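Long-range contact in short chain alcohol dehydrogenase-related dehydrogenase (Sinorhizobium meliloti, PDB 3TPC), which is probably an oxidoreductase of the short-chain dehydrogenase/reductase family, though its substrate is not known: residues A149-F154 against T190-I195. Sequence-based numbering, arbitrary orientation.
Sequences ASIAAF and TIAPGI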
loop_
_atom_site.group_PDB
_atom_site.type_symbol
_atom_site.label_atom_id
_atom_site.label_comp_id
_atom_site.label_asym_id
_atom_site.label_seq_id
_atom_site.Cartn_x
_atom_site.Cartn_y
_atom_site.Cartn_z
ATOM N N ALA D 149 -7.273 12.543 6.307
ATOM C CA ALA D 149 -6.206 12.621 5.310
ATOM C C ALA D 149 -6.925 12.914 4.016
ATOM O O ALA D 149 -7.774 13.817 3.949
ATOM C CB ALA D 149 -5.442 11.271 5.218
ATOM N N SER D 150 -6.643 12.133 2.991
ATOM C CA SER D 150 -7.359 12.275 1.733
ATOM C C SER D 150 -6.841 11.245 0.758
ATOM O O SER D 150 -5.687 10.816 0.839
ATOM C CB SER D 150 -7.132 13.672 1.121
ATOM O OG SER D 150 -7.007 13.594 -0.287
ATOM N N ILE D 151 -7.665 10.911 -0.201
ATOM C CA ILE D 151 -7.273 10.026 -1.313
ATOM C C ILE D 151 -6.068 10.555 -2.123
ATOM O O ILE D 151 -5.394 9.832 -2.804
ATOM C CB ILE D 151 -8.584 9.794 -2.194
ATOM C CG1 ILE D 151 -8.934 8.356 -2.183
ATOM C CG2 ILE D 151 -8.567 10.357 -3.539
ATOM C CD1 ILE D 151 -9.519 7.989 -0.877
ATOM N N ALA D 152 -5.810 11.831 -2.060
ATOM C CA ALA D 152 -4.651 12.392 -2.727
ATOM C C ALA D 152 -3.369 11.881 -2.057
ATOM O O ALA D 152 -2.311 11.922 -2.657
ATOM C CB ALA D 152 -4.713 13.871 -2.675
ATOM N N ALA D 153 -3.469 11.341 -0.845
ATOM C CA ALA D 153 -2.272 10.753 -0.214
ATOM C C ALA D 153 -1.719 9.540 -0.988
ATOM O O ALA D 153 -0.567 9.205 -0.870
ATOM C CB ALA D 153 -2.523 10.411 1.273
ATOM N N PHE D 154 -2.559 8.892 -1.790
ATOM C CA PHE D 154 -2.136 7.734 -2.579
ATOM C C PHE D 154 -2.278 7.939 -4.072
ATOM O O PHE D 154 -1.700 7.186 -4.811
ATOM C CB PHE D 154 -2.994 6.508 -2.248
ATOM C CG PHE D 154 -3.260 6.335 -0.822
ATOM C CD1 PHE D 154 -2.287 5.793 0.017
ATOM C CD2 PHE D 154 -4.485 6.686 -0.298
ATOM C CE1 PHE D 154 -2.538 5.616 1.401
ATOM C CE2 PHE D 154 -4.745 6.512 1.033
ATOM C CZ PHE D 154 -3.765 5.969 1.890
ATOM N N THR D 190 -7.364 6.965 10.716
ATOM C CA THR D 190 -7.375 8.030 9.723
ATOM C C THR D 190 -8.334 7.613 8.612
ATOM O O THR D 190 -8.367 6.430 8.221
ATOM C CB THR D 190 -5.967 8.279 9.109
ATOM O OG1 THR D 190 -5.081 8.730 10.142
ATOM C CG2 THR D 190 -5.996 9.370 8.026
ATOM N N ILE D 191 -9.177 8.560 8.192
ATOM C CA ILE D 191 -10.037 8.379 7.036
ATOM C C ILE D 191 -9.443 9.109 5.863
ATOM O O ILE D 191 -9.085 10.283 5.985
ATOM C CB ILE D 191 -11.486 9.037 7.249
ATOM C CG1 ILE D 191 -12.283 8.343 8.332
ATOM C CG2 ILE D 191 -12.313 8.900 5.973
ATOM C CD1 ILE D 191 -13.550 9.156 8.816
ATOM N N ALA D 192 -9.432 8.480 4.706
ATOM C CA ALA D 192 -8.989 9.193 3.529
ATOM C C ALA D 192 -10.183 9.391 2.629
ATOM O O ALA D 192 -10.566 8.475 1.901
ATOM C CB ALA D 192 -7.905 8.409 2.818
ATOM N N PRO D 193 -10.827 10.557 2.711
ATOM C CA PRO D 193 -12.024 10.816 1.906
ATOM C C PRO D 193 -11.681 11.091 0.456
ATOM O O PRO D 193 -10.600 11.548 0.185
ATOM C CB PRO D 193 -12.580 12.112 2.521
ATOM C CG PRO D 193 -11.408 12.747 3.184
ATOM C CD PRO D 193 -10.616 11.626 3.722
ATOM N N GLY D 194 -12.606 10.782 -0.450
ATOM C CA GLY D 194 -12.529 11.170 -1.851
ATOM C C GLY D 194 -13.270 12.492 -2.047
ATOM O O GLY D 194 -13.133 13.394 -1.233
ATOM N N ILE D 195 -14.062 12.601 -3.103
ATOM C CA ILE D 195 -14.663 13.867 -3.435
ATOM C C ILE D 195 -15.938 14.037 -2.655
ATOM O O ILE D 195 -16.866 13.256 -2.845
ATOM C CB ILE D 195 -15.174 13.911 -4.843
ATOM C CG1 ILE D 195 -14.057 13.819 -5.849
ATOM C CG2 ILE D 195 -15.912 15.274 -5.058
ATOM C CD1 ILE D 195 -14.600 13.494 -7.215
HETATM O O HOH W 1 -9.914 14.450 -0.574
#
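Ala192 CB meets the Phe154 ring at its edge, near the ring plane, 4.1 Å from CE2. CG of Phe154 is anti to the carbonyl carbon (chi1 -42°), and the end of the side chain swings nearer to strand 186-193 than its base. Pro193 turns its CD to Ala149 O at 3.6 Å. The same Ala192 methyl also packs on the Ser150 backbone and on Ile151 CD1. At the other end, Ala149 CB touches Thr190 CG2 at 3.4 Å.

Two backbone bonds join the segments in parallel-sheet fashion. Ala149 N donates to Ile191 O (2.9 Å), and Ile151 N donates to Pro193 O (3.0 Å). The second carbonyl is gripped twice, because a water also donates to it. That water bonds Ser150 OG as well, bridging the segments. Ser150 OG further accepts from Ala152 N at 2.8 Å, a capping bond in the turn that leads into helix 152-155.

The contact continues the pairing of strands 143-148 and 186-193 of the Rossmann-fold sheet beyond the end of the first, alongside the last residues of the second. Ser150 touches Tyr163 and Lys167 of helix 161-181, consistent with the Ser-Tyr-Lys active site of this family. Strand 245-248 pairs with Thr190 and Ala192, and its Arg247 packs on Ile151 and Phe154. Ile191 faces helix 225-237.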